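Local coordinates for putative adhesin (Bacteroides fragilis NCTC 9343, PDB 3PET), which is of unknown function but, as a putative lipoprotein adhesin with a right-handed beta-helix fold, probably takes part in attachment at the cell surface, at residues A[26-31]-A[81-86]; A[50-55]-A[73-78]; A[106-111]-A[126-131]; A[135-140]-A[154-159]; A[146-151]-A[166-171]. All blocks are in the same frame, centred on the assembly; numbering follows the deposited sequence. Where two conformers were deposited one is given.

Contact 1: A[26-31]-A[81-86]; sequences AGTVGN and MKITIT. With ACT (acetate ion), chain D.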
# COMPACT_ATOMS: atom_id res chain seq x y z
N ALA A 26 6.59 -16.44 6.78
CA ALA A 26 5.62 -17.09 5.91
C ALA A 26 5.44 -16.38 4.55
O ALA A 26 5.23 -15.16 4.50
CB ALA A 26 4.28 -17.19 6.63
N GLY A 27 5.51 -17.19 3.49
CA GLY A 27 5.34 -16.75 2.10
C GLY A 27 4.24 -17.56 1.44
O GLY A 27 4.31 -17.92 0.27
N THR A 28 3.21 -17.86 2.21
CA THR A 28 2.09 -18.68 1.78
C THR A 28 0.87 -17.87 1.43
O THR A 28 0.84 -16.64 1.62
CB THR A 28 1.74 -19.66 2.94
OG1 THR A 28 1.64 -18.89 4.13
CG2 THR A 28 2.78 -20.75 3.11
N VAL A 29 -0.15 -18.57 0.94
CA VAL A 29 -1.47 -18.01 0.67
C VAL A 29 -2.42 -18.64 1.69
O VAL A 29 -2.54 -19.86 1.75
CB VAL A 29 -1.97 -18.18 -0.78
CG1 VAL A 29 -3.34 -17.54 -0.93
CG2 VAL A 29 -0.98 -17.59 -1.78
N GLY A 30 -3.09 -17.82 2.47
CA GLY A 30 -4.03 -18.30 3.48
C GLY A 30 -3.88 -17.55 4.78
O GLY A 30 -2.83 -16.96 5.05
N ASN A 31 -4.94 -17.58 5.60
CA ASN A 31 -4.96 -16.86 6.86
C ASN A 31 -4.23 -17.63 7.91
O ASN A 31 -4.31 -18.86 7.96
CB ASN A 31 -6.40 -16.55 7.30
CG ASN A 31 -7.09 -15.61 6.34
OD1 ASN A 31 -6.49 -14.72 5.75
ND2 ASN A 31 -8.37 -15.83 6.12
N MSE A 81 -8.23 -22.41 3.00
CA MSE A 81 -6.87 -22.53 3.58
C MSE A 81 -6.76 -21.84 4.94
O MSE A 81 -7.03 -20.64 5.04
CB MSE A 81 -5.80 -21.97 2.62
CG MSE A 81 -5.59 -22.81 1.37
SE MSE A 81 -5.09 -24.69 1.75
CE MSE A 81 -3.46 -24.37 2.65
N LYS A 82 -6.42 -22.59 6.00
CA LYS A 82 -6.25 -22.01 7.34
C LYS A 82 -4.99 -22.59 7.96
O LYS A 82 -4.84 -23.82 8.03
CB LYS A 82 -7.47 -22.24 8.24
CG LYS A 82 -7.43 -21.38 9.49
CD LYS A 82 -8.23 -21.94 10.66
CE LYS A 82 -9.70 -21.63 10.56
NZ LYS A 82 -10.45 -22.08 11.76
N ILE A 83 -4.08 -21.70 8.38
CA ILE A 83 -2.82 -22.10 9.01
C ILE A 83 -2.92 -21.77 10.50
O ILE A 83 -3.10 -20.61 10.85
CB ILE A 83 -1.61 -21.41 8.30
CG1 ILE A 83 -1.54 -21.81 6.80
CG2 ILE A 83 -0.29 -21.74 9.04
CD1 ILE A 83 -0.75 -20.82 5.87
N THR A 84 -2.81 -22.78 11.36
CA THR A 84 -2.92 -22.63 12.80
C THR A 84 -1.55 -22.92 13.39
O THR A 84 -0.99 -24.01 13.19
CB THR A 84 -4.05 -23.53 13.33
OG1 THR A 84 -5.27 -22.99 12.81
CG2 THR A 84 -4.13 -23.55 14.85
N ILE A 85 -0.99 -21.92 14.08
CA ILE A 85 0.36 -22.01 14.65
C ILE A 85 0.31 -21.80 16.18
O ILE A 85 -0.40 -20.92 16.66
CB ILE A 85 1.30 -20.97 13.97
CG1 ILE A 85 1.23 -21.02 12.42
CG2 ILE A 85 2.76 -21.13 14.46
CD1 ILE A 85 2.19 -20.00 11.65
N THR A 86 1.07 -22.60 16.92
CA THR A 86 1.16 -22.41 18.36
C THR A 86 2.57 -22.74 18.83
O THR A 86 3.19 -23.68 18.35
CB THR A 86 0.06 -23.13 19.20
OG1 THR A 86 0.25 -22.81 20.58
CG2 THR A 86 0.02 -24.61 19.02
C ACT D . -1.13 -22.09 -0.17
O ACT D . -2.26 -21.84 0.28
OXT ACT D . -0.23 -21.31 0.03
CH3 ACT D . -0.88 -23.34 -0.99
O HOH W 1 -7.56 -18.36 4.17
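Thr28 and Ile83 reach toward each other tip to tip, with Thr28 OG1 3.5 Å from Ile83 CD1. The Thr28 first torsion (49°) sets OG1 between the backbone N and the carbonyl carbon, on the side that faces the isoleucine. Leu67, Leu44 and Ile32 pack against Ile83 as well. Further toward Asn31 the backbones close up: Ile83 N donates to Asn31 O at 2.9 Å in a nearly straight bond (170°), beside a parallel bridge between Asn31 and Lys82. This is where a turn of the right-handed beta-helix, having left strand 23-26, enters strand 31-36 and runs alongside strand 82-87. Just before the bridge Gly30 passes close to Met81, a selenomethionine, whose CB lies 4.0 Å from Val29 O. A water joins Asn31 N to Met81 O, while the amide end of Asn31 takes its hydrogen bond at OD1 from Asp100 N. An acetate, probably from the crystallisation liquor, sits in the bend: Val29 N donates to its OXT at 2.9 Å. Met81 CG lies 3.6 Å from acetate O, and Met81 CE, where the bend at chi3 leaves it, 3.7 Å from the same oxygen.

Contact 2: A[50-55]-A[73-78]; sequences DNIVAL and KKVRNF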
# COMPACT_ATOMS: atom_id res chain seq x y z
N ASP A 50 -6.74 -31.17 0.37
CA ASP A 50 -5.48 -31.92 0.53
C ASP A 50 -4.43 -31.62 -0.53
O ASP A 50 -3.26 -31.59 -0.18
CB ASP A 50 -5.71 -33.45 0.64
CG ASP A 50 -6.46 -34.13 -0.49
OD1 ASP A 50 -6.88 -33.43 -1.44
OD2 ASP A 50 -6.64 -35.37 -0.42
N ASN A 51 -4.81 -31.36 -1.80
CA ASN A 51 -3.83 -31.09 -2.86
C ASN A 51 -3.30 -29.63 -2.80
O ASN A 51 -2.30 -29.31 -3.46
CB ASN A 51 -4.42 -31.40 -4.25
CG ASN A 51 -5.66 -30.62 -4.59
OD1 ASN A 51 -6.36 -30.06 -3.73
ND2 ASN A 51 -5.98 -30.58 -5.88
N ILE A 52 -3.97 -28.76 -2.02
CA ILE A 52 -3.54 -27.37 -1.84
C ILE A 52 -2.63 -27.32 -0.60
O ILE A 52 -1.56 -26.70 -0.63
CB ILE A 52 -4.75 -26.39 -1.77
CG1 ILE A 52 -5.74 -26.58 -2.96
CG2 ILE A 52 -4.30 -24.94 -1.62
CD1 ILE A 52 -5.14 -26.56 -4.42
N VAL A 53 -3.01 -28.06 0.47
CA VAL A 53 -2.21 -28.19 1.70
C VAL A 53 -0.83 -28.74 1.33
O VAL A 53 0.19 -28.26 1.84
CB VAL A 53 -2.94 -29.08 2.74
CG1 VAL A 53 -2.01 -29.47 3.90
CG2 VAL A 53 -4.20 -28.40 3.26
N ALA A 54 -0.80 -29.71 0.39
CA ALA A 54 0.41 -30.38 -0.09
C ALA A 54 1.40 -29.42 -0.75
O ALA A 54 2.58 -29.76 -0.84
CB ALA A 54 0.05 -31.51 -1.05
N LEU A 55 0.95 -28.22 -1.18
CA LEU A 55 1.81 -27.22 -1.84
C LEU A 55 2.67 -26.42 -0.83
O LEU A 55 3.58 -25.70 -1.25
CB LEU A 55 0.97 -26.23 -2.67
CG LEU A 55 0.11 -26.78 -3.81
CD1 LEU A 55 -0.63 -25.67 -4.49
CD2 LEU A 55 0.95 -27.53 -4.86
N LYS A 73 3.56 -22.68 -9.22
CA LYS A 73 2.36 -23.53 -9.30
C LYS A 73 1.07 -22.73 -9.41
O LYS A 73 0.73 -21.95 -8.52
CB LYS A 73 2.27 -24.54 -8.15
CG LYS A 73 3.20 -25.75 -8.32
CD LYS A 73 2.62 -26.86 -9.17
CE LYS A 73 3.70 -27.66 -9.87
NZ LYS A 73 3.98 -27.13 -11.23
N LYS A 74 0.33 -22.96 -10.51
CA LYS A 74 -0.95 -22.28 -10.72
C LYS A 74 -2.03 -23.04 -9.97
O LYS A 74 -2.10 -24.27 -10.04
CB LYS A 74 -1.32 -22.12 -12.20
CG LYS A 74 -0.51 -21.08 -12.96
CD LYS A 74 -0.86 -21.14 -14.43
CE LYS A 74 0.28 -20.72 -15.33
NZ LYS A 74 -0.11 -20.80 -16.76
N VAL A 75 -2.84 -22.31 -9.23
CA VAL A 75 -3.95 -22.84 -8.44
C VAL A 75 -5.21 -22.07 -8.85
O VAL A 75 -5.18 -20.84 -8.89
CB VAL A 75 -3.67 -22.75 -6.91
CG1 VAL A 75 -4.84 -23.24 -6.10
CG2 VAL A 75 -2.41 -23.52 -6.54
N ARG A 76 -6.30 -22.80 -9.18
CA ARG A 76 -7.58 -22.19 -9.56
C ARG A 76 -8.08 -21.23 -8.42
O ARG A 76 -8.35 -20.07 -8.71
CB ARG A 76 -8.60 -23.28 -9.93
N ASN A 77 -7.99 -21.67 -7.13
CA ASN A 77 -8.33 -20.83 -5.95
C ASN A 77 -7.73 -21.41 -4.65
O ASN A 77 -7.53 -22.63 -4.57
CB ASN A 77 -9.85 -20.67 -5.79
CG ASN A 77 -10.55 -21.93 -5.35
OD1 ASN A 77 -10.47 -22.34 -4.18
ND2 ASN A 77 -11.23 -22.60 -6.27
N PHE A 78 -7.53 -20.56 -3.62
CA PHE A 78 -6.98 -20.96 -2.32
C PHE A 78 -8.04 -20.85 -1.20
O PHE A 78 -7.70 -20.52 -0.05
CB PHE A 78 -5.74 -20.11 -1.97
CG PHE A 78 -4.55 -20.26 -2.89
CD1 PHE A 78 -3.58 -21.21 -2.64
CD2 PHE A 78 -4.38 -19.41 -3.98
CE1 PHE A 78 -2.45 -21.33 -3.48
CE2 PHE A 78 -3.25 -19.51 -4.80
CZ PHE A 78 -2.29 -20.47 -4.54
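Ile52 meets Val75 and Phe78 near the N-terminal end of the right-handed beta-helix, where the short helix 50-53 faces the irregular loop between strands 64-69 and 82-87. No hydrogen bond crosses between the segments; the contact is carried by apolar side chains. Ile52 CB leaves the helix toward the loop and branches there. The CG2 branch lies anti to the backbone N and comes within 3.9 Å of Phe78 CD1, the two side chains crossing at about a right angle. The other branch, CG1, runs on to CD1, turned at chi2 (-52°), and this tip rests 3.7 Å from Val75 CG1. The same valine methyl also lies over the centre of the Phe78 ring, 3.9 Å above its plane, so it is held between the isoleucine tip and the aromatic face. Leu55 N donates to Ile52 O at 3.0 Å, and both side chains point toward the loop.

The loop also serves the dimer: Lys73 O accepts from Lys212 NZ of the second subunit, Val75 O is hydrogen-bonded to its Thr217 OG1, and Phe78 packs on its Gly216. Back within the chain, Leu55 reaches out tip to tip with Val75, and its CD1 presses on Val75 CG2 at 3.5 Å, tighter than usual van der Waals contact.

Contact 3: A[106-111]-A[126-131]; sequences GLTTDN and SLTCQK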
# COMPACT_ATOMS: atom_id res chain seq x y z
N GLY A 106 -4.09 -13.15 22.67
CA GLY A 106 -2.96 -12.71 23.47
C GLY A 106 -1.58 -13.24 23.19
O GLY A 106 -1.40 -14.35 22.67
N LEU A 107 -0.60 -12.43 23.56
CA LEU A 107 0.81 -12.75 23.48
C LEU A 107 1.55 -11.96 24.53
O LEU A 107 1.43 -10.73 24.57
CB LEU A 107 1.42 -12.50 22.08
CG LEU A 107 2.97 -12.65 21.97
CD1 LEU A 107 3.43 -14.11 22.23
CD2 LEU A 107 3.47 -12.15 20.61
N THR A 108 2.30 -12.66 25.39
CA THR A 108 3.18 -12.05 26.39
C THR A 108 4.60 -12.38 25.95
O THR A 108 4.97 -13.55 25.85
CB THR A 108 2.87 -12.53 27.82
OG1 THR A 108 1.51 -12.22 28.11
CG2 THR A 108 3.78 -11.89 28.85
N THR A 109 5.38 -11.34 25.66
CA THR A 109 6.74 -11.50 25.17
C THR A 109 7.59 -10.32 25.63
O THR A 109 7.04 -9.32 26.07
CB THR A 109 6.72 -11.63 23.61
OG1 THR A 109 8.01 -12.01 23.14
CG2 THR A 109 6.24 -10.33 22.89
N ASP A 110 8.91 -10.42 25.52
CA ASP A 110 9.77 -9.29 25.84
C ASP A 110 9.81 -8.34 24.63
O ASP A 110 9.39 -7.19 24.75
CB ASP A 110 11.19 -9.75 26.27
CG ASP A 110 11.77 -10.96 25.52
OD1 ASP A 110 11.36 -11.20 24.35
OD2 ASP A 110 12.63 -11.66 26.10
N ASN A 111 10.26 -8.83 23.47
CA ASN A 111 10.37 -8.04 22.23
C ASN A 111 9.59 -8.69 21.13
O ASN A 111 9.70 -9.89 20.94
CB ASN A 111 11.83 -7.91 21.78
CG ASN A 111 12.78 -7.49 22.88
OD1 ASN A 111 12.69 -6.40 23.43
ND2 ASN A 111 13.68 -8.39 23.26
N SER A 126 -4.59 -8.29 22.85
CA SER A 126 -4.08 -8.59 24.20
C SER A 126 -2.56 -8.83 24.17
O SER A 126 -2.07 -9.85 24.69
CB SER A 126 -4.80 -9.79 24.81
OG SER A 126 -6.21 -9.65 24.71
N LEU A 127 -1.84 -7.89 23.58
CA LEU A 127 -0.39 -7.96 23.54
C LEU A 127 0.20 -7.36 24.83
O LEU A 127 -0.21 -6.28 25.24
CB LEU A 127 0.14 -7.20 22.30
CG LEU A 127 1.67 -7.05 22.15
CD1 LEU A 127 2.38 -8.42 22.00
CD2 LEU A 127 2.02 -6.08 21.04
N THR A 128 1.16 -8.05 25.46
CA THR A 128 1.89 -7.52 26.61
C THR A 128 3.36 -7.66 26.25
O THR A 128 3.83 -8.78 26.10
CB THR A 128 1.53 -8.22 27.95
OG1 THR A 128 0.12 -8.22 28.14
CG2 THR A 128 2.22 -7.59 29.14
N CYS A 129 4.07 -6.54 26.03
CA CYS A 129 5.47 -6.65 25.65
C CYS A 129 6.28 -5.51 26.24
O CYS A 129 5.69 -4.55 26.75
CB CYS A 129 5.62 -6.70 24.13
SG CYS A 129 5.21 -5.15 23.28
N GLN A 130 7.62 -5.60 26.14
CA GLN A 130 8.50 -4.51 26.57
C GLN A 130 8.75 -3.63 25.38
O GLN A 130 8.48 -2.43 25.44
CB GLN A 130 9.81 -5.05 27.18
CG GLN A 130 9.61 -5.94 28.42
CD GLN A 130 8.72 -5.33 29.48
OE1 GLN A 130 9.01 -4.25 30.02
NE2 GLN A 130 7.59 -5.98 29.79
N LYS A 131 9.25 -4.22 24.29
CA LYS A 131 9.56 -3.48 23.07
C LYS A 131 8.78 -4.05 21.89
O LYS A 131 8.76 -5.27 21.68
CB LYS A 131 11.07 -3.49 22.78
CG LYS A 131 11.92 -2.83 23.86
CD LYS A 131 13.40 -2.97 23.57
CE LYS A 131 14.24 -2.40 24.68
NZ LYS A 131 15.69 -2.60 24.45
O HOH W 2 -0.90 -10.37 27.11
O HOH W 3 6.57 -8.46 29.26
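From Gly106 beside Ser126 to Asn111 beside Lys131, the two backbones run parallel, residue against residue, with end-to-end directions only 1° apart. Leu107 O accepts from Thr128 N at 2.8 Å, and Thr128 O from Thr109 N at 3.0 Å. Further along, Asp110 O is gripped by two donors, Gln130 N at 2.8 Å and Lys131 N at 3.0 Å. Like residues stack as in a parallel beta-helix. Leu107 and Leu127 lie side by side, pointing the same way, with CD2 of the first 4.1 Å from CD1 of the second; both hold CG anti to the backbone N. On the opposite face Thr108 and Thr128 also run alongside each other, and one water touches both hydroxyls while donating to Ser126 O. At the far end Asn111 and Lys131 lie side by side, with Asn111 OD1 against the aliphatic part of the lysine, 3.4 Å from Lys131 CB. Thr109 OG1 turns instead to Leu90 O, a rung earlier, and its CG2 faces Cys129 CB. Inside, strand 111-116 brings Leu112 against both leucines; on the other side of segment 126-131, strand 147-155 adds the next rung, with Thr147 on Thr128, Ala148 on Cys129 and Ile150 on Lys131.

Contact 4: A[135-140]-A[154-159]; sequences QSMGVG and HSKGVG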
# COMPACT_ATOMS: atom_id res chain seq x y z
N GLN A 135 7.16 -2.75 11.20
CA GLN A 135 7.57 -2.24 9.90
C GLN A 135 6.55 -2.72 8.90
O GLN A 135 6.59 -3.91 8.52
CB GLN A 135 9.00 -2.70 9.53
CG GLN A 135 10.10 -2.18 10.46
CD GLN A 135 10.70 -0.87 10.02
OE1 GLN A 135 10.50 -0.40 8.91
NE2 GLN A 135 11.50 -0.27 10.89
N SER A 136 5.56 -1.87 8.55
CA SER A 136 4.53 -2.28 7.59
C SER A 136 4.95 -1.81 6.22
O SER A 136 5.22 -0.63 6.03
CB SER A 136 3.14 -1.80 7.98
OG SER A 136 3.06 -0.38 8.03
N MSE A 137 5.14 -2.77 5.32
CA MSE A 137 5.70 -2.49 4.00
C MSE A 137 4.89 -3.04 2.84
O MSE A 137 5.30 -2.86 1.71
CB MSE A 137 7.11 -3.10 3.94
CG MSE A 137 8.12 -2.42 4.86
SE MSE A 137 9.74 -3.49 4.94
CE MSE A 137 9.17 -4.69 6.30
N GLY A 138 3.76 -3.68 3.11
CA GLY A 138 2.93 -4.25 2.05
C GLY A 138 1.62 -3.53 1.88
O GLY A 138 1.54 -2.32 2.08
N VAL A 139 0.57 -4.28 1.49
CA VAL A 139 -0.77 -3.72 1.33
C VAL A 139 -1.68 -4.31 2.39
O VAL A 139 -1.98 -5.51 2.35
CB VAL A 139 -1.34 -3.91 -0.09
CG1 VAL A 139 -2.76 -3.33 -0.17
CG2 VAL A 139 -0.44 -3.25 -1.13
N GLY A 140 -2.12 -3.47 3.32
CA GLY A 140 -2.95 -3.93 4.42
C GLY A 140 -2.71 -3.14 5.69
O GLY A 140 -1.79 -2.32 5.79
N HIS A 154 6.44 2.02 12.12
CA HIS A 154 6.96 2.57 10.87
C HIS A 154 6.16 2.02 9.70
O HIS A 154 6.27 0.85 9.35
CB HIS A 154 8.47 2.27 10.71
CG HIS A 154 9.30 2.69 11.88
ND1 HIS A 154 9.48 4.04 12.21
CD2 HIS A 154 9.98 1.94 12.77
CE1 HIS A 154 10.23 4.04 13.30
NE2 HIS A 154 10.56 2.81 13.67
N SER A 155 5.33 2.88 9.11
CA SER A 155 4.51 2.48 7.98
C SER A 155 5.16 2.95 6.71
O SER A 155 5.61 4.09 6.64
CB SER A 155 3.09 3.01 8.14
OG SER A 155 3.05 4.42 8.30
N LYS A 156 5.27 2.04 5.71
CA LYS A 156 5.95 2.33 4.43
C LYS A 156 5.16 1.87 3.20
O LYS A 156 5.53 2.22 2.09
CB LYS A 156 7.34 1.67 4.39
CG LYS A 156 8.30 2.22 5.43
CD LYS A 156 9.53 1.34 5.61
CE LYS A 156 10.48 1.99 6.58
NZ LYS A 156 11.71 1.18 6.80
N GLY A 157 4.12 1.07 3.40
CA GLY A 157 3.33 0.56 2.28
C GLY A 157 2.02 1.30 2.13
O GLY A 157 1.95 2.53 2.31
N VAL A 158 0.96 0.56 1.80
CA VAL A 158 -0.38 1.14 1.66
C VAL A 158 -1.26 0.51 2.74
O VAL A 158 -1.46 -0.71 2.74
CB VAL A 158 -0.95 0.95 0.23
CG1 VAL A 158 -2.37 1.52 0.13
CG2 VAL A 158 -0.04 1.61 -0.80
N GLY A 159 -1.76 1.33 3.64
CA GLY A 159 -2.56 0.83 4.76
C GLY A 159 -2.27 1.59 6.05
O GLY A 159 -1.37 2.44 6.10
O HOH W 4 2.13 0.48 5.45
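Gln135 pairs with His154 and Ser136 with Ser155 in parallel strand bridges, after which the register slips, setting Met137 beside Gly157, and returns with Val139 against Val158, the backbones joined by bonds such as Lys156 N to Ser136 O at 2.7 Å and Gly140 N to Val158 O at 2.9 Å.

On the outer face the Gln135 chain bends at chi2 (-91°), which directs CD across toward the next rung. Its two amide ends then part: OE1 accepts from Lys156 NZ at 2.9 Å, and NE2 lies 3.3 Å from His154 CD2, the amide and ring planes 34° apart. The lysine arrives as an extended chain, alongside Met137 (a selenomethionine), whose CG is 4.1 Å from Lys156 CD. On the inner face Ser136 OG sits 3.2 Å from Ser155 CA, and a water links this hydroxyl to Gly157 N. In the turn, Gly157 CA makes a CA-H...O contact of 3.4 Å with Gly138 O, joining two copies of the same Gly-Val-Gly sequence. The valines stand in a row, and Val139 and Val158 pack on Gly159 and Gly140 of the second subunit.

Strand 111-116 flanks segment 135-140, with Glu115 on Gln135, strand 171-175 follows segment 154-159, with Ser174 on His154, and Ile161 touches both serines from within the coil.

Contact 5: A[146-151]-A[166-171]; sequences GTAQIA and LRANAV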
# COMPACT_ATOMS: atom_id res chain seq x y z
N GLY A 146 -3.21 -3.69 23.39
CA GLY A 146 -2.48 -4.16 24.56
C GLY A 146 -1.58 -3.11 25.14
O GLY A 146 -1.93 -1.93 25.18
N THR A 147 -0.41 -3.52 25.62
CA THR A 147 0.54 -2.58 26.23
C THR A 147 1.96 -2.85 25.73
O THR A 147 2.31 -3.98 25.40
CB THR A 147 0.49 -2.64 27.80
OG1 THR A 147 1.01 -3.89 28.26
CG2 THR A 147 -0.89 -2.37 28.39
N ALA A 148 2.77 -1.81 25.73
CA ALA A 148 4.19 -1.87 25.39
C ALA A 148 4.94 -0.81 26.17
O ALA A 148 4.36 0.24 26.49
CB ALA A 148 4.39 -1.67 23.89
N GLN A 149 6.20 -1.06 26.53
CA GLN A 149 6.96 -0.00 27.19
C GLN A 149 7.40 0.96 26.09
O GLN A 149 7.27 2.17 26.23
CB GLN A 149 8.15 -0.57 27.99
CG GLN A 149 7.75 -1.21 29.32
CD GLN A 149 7.21 -0.22 30.35
OE1 GLN A 149 7.53 0.98 30.35
NE2 GLN A 149 6.37 -0.71 31.25
N ILE A 150 7.86 0.40 24.96
CA ILE A 150 8.29 1.13 23.76
C ILE A 150 7.57 0.55 22.56
O ILE A 150 7.54 -0.68 22.41
CB ILE A 150 9.84 1.09 23.56
CG1 ILE A 150 10.59 1.62 24.81
CG2 ILE A 150 10.26 1.92 22.30
CD1 ILE A 150 12.02 1.09 25.00
N ALA A 151 7.04 1.42 21.67
CA ALA A 151 6.42 0.99 20.40
C ALA A 151 6.96 1.82 19.25
O ALA A 151 6.76 3.04 19.21
CB ALA A 151 4.90 1.09 20.48
N LEU A 166 -3.22 0.35 21.80
CA LEU A 166 -1.95 -0.17 22.23
C LEU A 166 -1.33 0.92 23.09
O LEU A 166 -0.80 1.89 22.55
CB LEU A 166 -1.03 -0.61 21.09
CG LEU A 166 0.30 -1.18 21.60
CD1 LEU A 166 0.25 -2.70 21.76
CD2 LEU A 166 1.41 -0.72 20.76
N ARG A 167 -1.49 0.80 24.43
CA ARG A 167 -0.97 1.78 25.40
C ARG A 167 0.54 1.61 25.56
O ARG A 167 0.99 0.59 26.08
CB ARG A 167 -1.69 1.64 26.78
CG ARG A 167 -3.17 2.01 26.76
CD ARG A 167 -4.02 0.98 27.49
NE ARG A 167 -4.67 0.04 26.56
CZ ARG A 167 -4.88 -1.25 26.80
NH1 ARG A 167 -4.49 -1.79 27.95
NH2 ARG A 167 -5.47 -2.01 25.90
N ALA A 168 1.32 2.59 25.08
CA ALA A 168 2.79 2.54 25.17
C ALA A 168 3.32 3.72 25.97
O ALA A 168 2.71 4.79 25.93
CB ALA A 168 3.40 2.53 23.78
N ASN A 169 4.45 3.55 26.68
CA ASN A 169 5.03 4.69 27.38
C ASN A 169 5.76 5.60 26.41
O ASN A 169 5.57 6.80 26.44
CB ASN A 169 5.95 4.25 28.53
CG ASN A 169 5.15 3.84 29.74
OD1 ASN A 169 4.13 4.45 30.08
ND2 ASN A 169 5.59 2.81 30.41
N ALA A 170 6.57 5.01 25.51
CA ALA A 170 7.33 5.74 24.50
C ALA A 170 6.93 5.26 23.12
O ALA A 170 6.86 4.05 22.87
CB ALA A 170 8.82 5.55 24.72
N VAL A 171 6.63 6.19 22.23
CA VAL A 171 6.24 5.84 20.86
C VAL A 171 7.20 6.51 19.89
O VAL A 171 7.53 7.69 20.06
CB VAL A 171 4.75 6.22 20.55
CG1 VAL A 171 4.42 6.11 19.06
CG2 VAL A 171 3.79 5.37 21.36
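Ala151 CB is a small bump on the inner face, touching Ala168 CB and Leu166 CD2, each at 3.9 Å. Leu166 is the large one. Its CG stands anti to the backbone N (chi1 -179°), and its two methyls divide: CD2 meets Ala151 CB, with Ala148 CB beside it, while CD1 lies against the Gly146 backbone, 3.9 Å from Gly146 C.

On the outer face the Arg167 chain bends at chi2 and chi3, and its guanidinium lies with Gly146 O over the centre of one face, 3.4 Å above the plane; Thr147 CG2 comes within 3.7 Å of Arg167 NH1. The charge is met by a salt bridge from NH2 to Glu145. At the corner Gln149 and Asn169 project side by side, and Asn169 ND2 donates to Gln149 OE1 at 2.7 Å. The bond leaves in the asparagine amide plane but arrives 44° above the glutamine carbonyl plane, the two amides being turned 50° from each other. Gln149 O, in the same corner, accepts from Ala170 N at 3.0 Å. Gln130 touches Gln149 from the preceding rung, so polar side chains follow one another at this corner. Strands before and after it are parallel bridged, and these rungs, with small and aliphatic side chains aligned inside, are consistent with the right-handed beta-helix and the pectate lyase-like clan.

How the contacts relate
Contacts 3, 4 and 5 join successive rungs of the coil through parallel backbone bonds, and 4 and 5 share strand 147-155. Contacts 3 and 5 lie side by side, bonded through Leu127 O with Thr147 N and Gln130 O with Ile150 N; both put aliphatic side chains inside, and the outer face is polar in contact 3, mixed in contact 5. All five are partly buried: contact 3 has the most exposed residues, contact 4 none. Contacts 1, 2 and 4 reach the second subunit; 3 and 5 do not. Contact 1 has one direct backbone bond across it. Contact 2, nested within the loop that contact 1 closes, lies furthest from the chain centre, is held by apolar packing with no hydrogen bond across it, and meets contact 1 where Met81 SE touches Ile52.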